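Local coordinates for protein glutathione S-transferase-3 (Necator americanus, PDB 3W8S) that probably catalyses the transfer of glutathione onto halide-bearing electrophiles, with release of the halide, at residues L6-F9 and G13-E16; I17-F22 and Q27-I32. All coordinates share one frame; numbering follows the deposited sequence.

In the fold
The chain enters this region along strand 4-9, the first strand of the thioredoxin-like N-terminal domain. Contact 1 closes the short loop that follows, laying residues 13-16 against residues 6-9 just before helix 16-25 sets off. Contact 2 opens only after contact 1 has closed: it folds residues 27-32 back beside residues 17-22, spanning the end of that helix and the turn into strand 30-34. The two loops therefore run in series, neither nested nor crossed. Strands 4-9 and 30-34 lie parallel as neighbours, with Leu6 hydrogen-bonded by its backbone to Glu30 and Ile32, while Leu6 and Tyr8 also pack on Arg19. Both contacts lie within one beta-alpha-beta unit, and contact 1 borders the bound glutathione.

Contact 1: residues L6-F9 and G13-E16; sequences LTYF and GAAE. With GSH (glutathione), chain B.
Tyr8 reaches from the strand across the loop leading into helix 16-25, its inner side chain against Ala15 and its tip meeting Ala14 and Gly13. Its CB rests 3.6 Å from Ala15 CB. With CG anti to the backbone N (chi1 -168°) the ring is carried out along the loop, and the same methyl slides over one ring face, Ala15 CB standing 3.9 Å from the centroid in a CH-pi contact and 3.5 Å from Tyr8 CG. A methyl is small enough to let the backbone follow the ring this closely. Farther out, Tyr8 CE1 lies 4.2 Å from CB2 of the glutathione cysteine. At the tip, Ala14 N donates an almost straight hydrogen bond to Tyr8 OH (3.0 Å, 174°), which fixes the hydroxyl. Gly13 CA lies 3.6 Å from the same oxygen; the backbone takes a positive phi here, which glycine adopts readily, and a CB would run into the hydroxyl.

Tyr8 OH is 4.4 Å from SG2 of glutathione, beyond hydrogen-bonding distance here; Tyr8 probably corresponds to the tyrosine that sigma-class enzymes direct at the thiol. Phe9 turns its ring edge to glutathione O2 and meets Trp39 edge-to-face.

Behind the ring, Leu6 CD2 adds an apolar contact to Ala15 CB. Tyr8 is hydrogen-bonded through its backbone to Ile32 and Leu34 of strand 30-34, Thr7 to Val53, and Leu6 packs on Ile18 of helix 16-25.

Contact 2: residues I17-F22 and Q27-I32; sequences IIRQIF and QEYEDI
Phe22 and Tyr29 stack where the chain leaves helix 16-25 and turns toward strand 30-34, in the beta-alpha-beta unit that opens the thioredoxin-like domain. The rings form an offset stack, centroids 4.5 Å apart and planes at 15°, each laying part of a face over the rim of the other. Tyr29 chi1 (70°) sets its CG between the backbone N and carbonyl carbon, and Tyr29 CB then sits 4.0 Å above the Phe22 ring centre. Flat aromatic rings suit this place, lying face to face between helix and chain.

Aliphatic contact extends the stack: Gln27 CG touches Phe22 CD1 at 3.5 Å, while the bent Gln27 chain lets NE2 donate a hydrogen bond to Glu28 O. Tyr29 OH lies 3.3 Å from Arg19 CG, against its methylenes.

One backbone hydrogen bond, Gln27 N to Phe22 O (3.0 Å), ties the turn to the helix.

Arg19 and Asp31 form a salt bridge: Arg19, extended from CG to NE, reaches from helix to strand, and its NH1 pairs with Glu16. Asp31 OD1 approaches the guanidinium edge in plane, accepting from Arg19 NE at 2.8 Å on its syn side. One water accepts from Arg19 NH2 and donates to Asp31 OD1 and Ile32 O.

Contact 1: residues L6-F9 and G13-E16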
loop_
_atom_site.group_PDB
_atom_site.type_symbol
_atom_site.label_atom_id
_atom_site.label_comp_id
_atom_site.label_asym_id
_atom_site.label_seq_id
_atom_site.Cartn_x
_atom_site.Cartn_y
_atom_site.Cartn_z
ATOM N N LEU A 6 9.834 -4.930 17.330
ATOM C CA LEU A 6 8.713 -5.124 16.424
ATOM C C LEU A 6 7.567 -5.710 17.270
ATOM O O LEU A 6 7.757 -6.736 17.908
ATOM C CB LEU A 6 9.059 -6.101 15.292
ATOM C CG LEU A 6 7.904 -6.542 14.337
ATOM C CD1 LEU A 6 7.574 -5.308 13.475
ATOM C CD2 LEU A 6 8.329 -7.755 13.468
ATOM N N THR A 7 6.396 -5.076 17.265
ATOM C CA THR A 7 5.225 -5.577 18.015
ATOM C C THR A 7 4.110 -6.071 17.064
ATOM O O THR A 7 3.723 -5.368 16.085
ATOM C CB THR A 7 4.666 -4.494 18.916
ATOM O OG1 THR A 7 5.728 -4.017 19.772
ATOM C CG2 THR A 7 3.502 -5.016 19.739
ATOM N N TYR A 8 3.674 -7.292 17.324
ATOM C CA TYR A 8 2.622 -7.863 16.596
ATOM C C TYR A 8 1.853 -8.754 17.580
ATOM O O TYR A 8 2.137 -8.751 18.784
ATOM C CB TYR A 8 3.182 -8.678 15.374
ATOM C CG TYR A 8 2.066 -9.076 14.390
ATOM C CD1 TYR A 8 1.253 -8.072 13.783
ATOM C CD2 TYR A 8 1.814 -10.431 14.068
ATOM C CE1 TYR A 8 0.221 -8.400 12.905
ATOM C CE2 TYR A 8 0.800 -10.769 13.185
ATOM C CZ TYR A 8 0.013 -9.736 12.618
ATOM O OH TYR A 8 -0.958 -10.014 11.703
ATOM N N PHE A 9 0.861 -9.478 17.076
ATOM C CA PHE A 9 0.233 -10.554 17.859
ATOM C C PHE A 9 1.057 -11.804 17.724
ATOM O O PHE A 9 2.114 -11.808 17.025
ATOM C CB PHE A 9 -1.196 -10.838 17.327
ATOM C CG PHE A 9 -2.102 -9.639 17.509
ATOM C CD1 PHE A 9 -2.496 -9.261 18.806
ATOM C CD2 PHE A 9 -2.442 -8.824 16.424
ATOM C CE1 PHE A 9 -3.314 -8.153 19.017
ATOM C CE2 PHE A 9 -3.253 -7.666 16.639
ATOM C CZ PHE A 9 -3.676 -7.333 17.934
ATOM N N GLY A 13 1.297 -13.726 10.168
ATOM C CA GLY A 13 0.371 -12.659 9.710
ATOM C C GLY A 13 1.144 -11.595 8.937
ATOM O O GLY A 13 2.100 -11.890 8.116
ATOM N N ALA A 14 0.788 -10.349 9.262
ATOM C CA ALA A 14 1.283 -9.187 8.520
ATOM C C ALA A 14 2.730 -8.771 8.964
ATOM O O ALA A 14 3.352 -7.960 8.295
ATOM C CB ALA A 14 0.280 -8.011 8.634
ATOM N N ALA A 15 3.270 -9.369 10.052
ATOM C CA ALA A 15 4.595 -9.009 10.565
ATOM C C ALA A 15 5.684 -9.868 9.967
ATOM O O ALA A 15 6.865 -9.552 10.127
ATOM C CB ALA A 15 4.636 -9.172 12.086
ATOM N N GLU A 16 5.338 -11.013 9.381
ATOM C CA GLU A 16 6.370 -12.089 9.186
ATOM C C GLU A 16 7.477 -11.680 8.211
ATOM O O GLU A 16 8.626 -12.025 8.404
ATOM C CB GLU A 16 5.653 -13.341 8.651
ATOM C CG GLU A 16 6.509 -14.579 8.399
ATOM C CD GLU A 16 7.407 -15.005 9.573
ATOM O OE1 GLU A 16 7.102 -14.740 10.741
ATOM O OE2 GLU A 16 8.441 -15.672 9.279
HETATM N N1 GSH B . -2.689 -1.975 6.634
HETATM C CA1 GSH B . -2.288 -2.419 7.969
HETATM C C1 GSH B . -0.897 -3.026 7.879
HETATM O O11 GSH B . -0.112 -2.986 8.852
HETATM O O12 GSH B . -0.560 -3.548 6.794
HETATM C CB1 GSH B . -3.280 -3.445 8.538
HETATM C CG1 GSH B . -2.947 -3.680 10.032
HETATM C CD1 GSH B . -3.924 -4.684 10.658
HETATM O OE1 GSH B . -4.846 -5.187 10.013
HETATM N N2 GSH B . -3.772 -4.964 11.956
HETATM C CA2 GSH B . -4.588 -5.925 12.660
HETATM C C2 GSH B . -4.886 -5.383 14.028
HETATM O O2 GSH B . -4.001 -4.801 14.649
HETATM C CB2 GSH B . -3.774 -7.229 12.798
HETATM S SG2 GSH B . -4.795 -8.591 13.373
HETATM N N3 GSH B . -6.113 -5.586 14.544
HETATM C CA3 GSH B . -6.397 -5.259 15.928
HETATM C C3 GSH B . -7.252 -4.006 16.021
HETATM O O31 GSH B . -7.537 -3.562 17.147
HETATM O O32 GSH B . -7.640 -3.430 14.983
#

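Contact 2: residues I17-F22 and Q27-I32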
loop_
_atom_site.group_PDB
_atom_site.type_symbol
_atom_site.label_atom_id
_atom_site.label_comp_id
_atom_site.label_asym_id
_atom_site.label_seq_id
_atom_site.Cartn_x
_atom_site.Cartn_y
_atom_site.Cartn_z
ATOM N N ILE A 17 7.138 -10.941 7.140
ATOM C CA ILE A 17 8.205 -10.525 6.189
ATOM C C ILE A 17 9.207 -9.563 6.823
ATOM O O ILE A 17 10.425 -9.622 6.570
ATOM C CB ILE A 17 7.631 -9.899 4.884
ATOM C CG1 ILE A 17 6.799 -10.945 4.112
ATOM C CG2 ILE A 17 8.746 -9.361 3.987
ATOM C CD1 ILE A 17 7.155 -12.429 4.157
ATOM N N ILE A 18 8.692 -8.672 7.671
ATOM C CA ILE A 18 9.569 -7.773 8.418
ATOM C C ILE A 18 10.584 -8.625 9.248
ATOM O O ILE A 18 11.786 -8.309 9.248
ATOM C CB ILE A 18 8.767 -6.863 9.364
ATOM C CG1 ILE A 18 7.863 -5.879 8.536
ATOM C CG2 ILE A 18 9.694 -6.064 10.294
ATOM C CD1 ILE A 18 6.586 -5.481 9.301
ATOM N N ARG A 19 10.108 -9.674 9.949
ATOM C CA ARG A 19 11.009 -10.590 10.721
ATOM C C ARG A 19 12.045 -11.237 9.821
ATOM O O ARG A 19 13.253 -11.320 10.180
ATOM C CB ARG A 19 10.152 -11.698 11.351
ATOM C CG ARG A 19 9.156 -11.129 12.361
ATOM C CD ARG A 19 8.570 -12.284 13.141
ATOM N NE ARG A 19 7.475 -11.881 14.070
ATOM C CZ ARG A 19 6.169 -12.186 13.906
ATOM N NH1 ARG A 19 5.741 -12.839 12.803
ATOM N NH2 ARG A 19 5.265 -11.750 14.853
ATOM N N GLN A 20 11.594 -11.664 8.631
ATOM C CA GLN A 20 12.534 -12.329 7.702
ATOM C C GLN A 20 13.596 -11.366 7.144
ATOM O O GLN A 20 14.737 -11.801 6.843
ATOM C CB GLN A 20 11.795 -12.999 6.554
ATOM C CG GLN A 20 10.862 -14.070 7.085
ATOM C CD GLN A 20 10.125 -14.810 6.000
ATOM O OE1 GLN A 20 10.360 -14.544 4.821
ATOM N NE2 GLN A 20 9.261 -15.807 6.388
ATOM N N ILE A 21 13.241 -10.089 6.965
ATOM C CA ILE A 21 14.249 -9.083 6.574
ATOM C C ILE A 21 15.338 -8.899 7.656
ATOM O O ILE A 21 16.546 -8.918 7.337
ATOM C CB ILE A 21 13.650 -7.739 6.179
ATOM C CG1 ILE A 21 12.747 -7.913 4.921
ATOM C CG2 ILE A 21 14.769 -6.730 5.875
ATOM C CD1 ILE A 21 11.665 -6.817 4.834
ATOM N N PHE A 22 14.918 -8.818 8.904
ATOM C CA PHE A 22 15.887 -8.802 10.047
ATOM C C PHE A 22 16.718 -10.074 10.021
ATOM O O PHE A 22 17.945 -10.004 10.177
ATOM C CB PHE A 22 15.180 -8.690 11.401
ATOM C CG PHE A 22 14.700 -7.315 11.719
ATOM C CD1 PHE A 22 15.600 -6.252 11.811
ATOM C CD2 PHE A 22 13.357 -7.070 11.986
ATOM C CE1 PHE A 22 15.141 -4.941 12.074
ATOM C CE2 PHE A 22 12.902 -5.770 12.276
ATOM C CZ PHE A 22 13.802 -4.701 12.367
ATOM N N GLN A 27 20.208 -9.020 11.820
ATOM C CA GLN A 27 20.084 -7.876 12.723
ATOM C C GLN A 27 19.217 -8.321 13.883
ATOM O O GLN A 27 18.118 -8.868 13.657
ATOM C CB GLN A 27 19.433 -6.699 12.006
ATOM C CG GLN A 27 18.888 -5.650 12.954
ATOM C CD GLN A 27 20.049 -4.888 13.617
ATOM O OE1 GLN A 27 20.953 -4.470 12.920
ATOM N NE2 GLN A 27 20.033 -4.746 14.945
ATOM N N GLU A 28 19.668 -8.050 15.118
ATOM C CA GLU A 28 18.860 -8.463 16.240
ATOM C C GLU A 28 17.737 -7.429 16.501
ATOM O O GLU A 28 17.902 -6.217 16.286
ATOM C CB GLU A 28 19.745 -8.642 17.505
ATOM C CG GLU A 28 20.344 -7.342 17.920
ATOM C CD GLU A 28 21.122 -7.425 19.244
ATOM O OE1 GLU A 28 21.827 -8.430 19.492
ATOM O OE2 GLU A 28 21.035 -6.457 20.023
ATOM N N TYR A 29 16.595 -7.927 16.969
ATOM C CA TYR A 29 15.460 -7.031 17.273
ATOM C C TYR A 29 14.639 -7.725 18.328
ATOM O O TYR A 29 14.718 -8.957 18.434
ATOM C CB TYR A 29 14.606 -6.765 15.980
ATOM C CG TYR A 29 13.840 -7.965 15.527
ATOM C CD1 TYR A 29 14.523 -9.017 14.883
ATOM C CD2 TYR A 29 12.439 -8.096 15.776
ATOM C CE1 TYR A 29 13.861 -10.193 14.476
ATOM C CE2 TYR A 29 11.776 -9.234 15.376
ATOM C CZ TYR A 29 12.474 -10.279 14.753
ATOM O OH TYR A 29 11.820 -11.422 14.332
ATOM N N GLU A 30 13.844 -6.980 19.109
ATOM C CA GLU A 30 12.902 -7.608 20.029
ATOM C C GLU A 30 11.621 -7.990 19.273
ATOM O O GLU A 30 10.924 -7.082 18.736
ATOM C CB GLU A 30 12.494 -6.670 21.194
ATOM C CG GLU A 30 13.609 -6.384 22.220
ATOM C CD GLU A 30 13.208 -5.280 23.249
ATOM O OE1 GLU A 30 12.077 -4.714 23.271
ATOM O OE2 GLU A 30 14.011 -4.992 24.124
ATOM N N ASP A 31 11.320 -9.280 19.230
ATOM C CA ASP A 31 10.145 -9.769 18.534
ATOM C C ASP A 31 9.007 -9.866 19.561
ATOM O O ASP A 31 8.862 -10.906 20.179
ATOM C CB ASP A 31 10.411 -11.172 18.010
ATOM C CG ASP A 31 9.410 -11.612 16.944
ATOM O OD1 ASP A 31 8.648 -10.763 16.347
ATOM O OD2 ASP A 31 9.337 -12.851 16.716
ATOM N N ILE A 32 8.215 -8.800 19.718
ATOM C CA ILE A 32 7.231 -8.684 20.809
ATOM C C ILE A 32 5.895 -9.207 20.295
ATOM O O ILE A 32 5.465 -8.812 19.174
ATOM C CB ILE A 32 7.108 -7.233 21.236
ATOM C CG1 ILE A 32 8.465 -6.748 21.816
ATOM C CG2 ILE A 32 5.941 -7.059 22.214
ATOM C CD1 ILE A 32 8.552 -5.257 21.920
HETATM O O HOH W 1 6.224 -9.632 16.507
#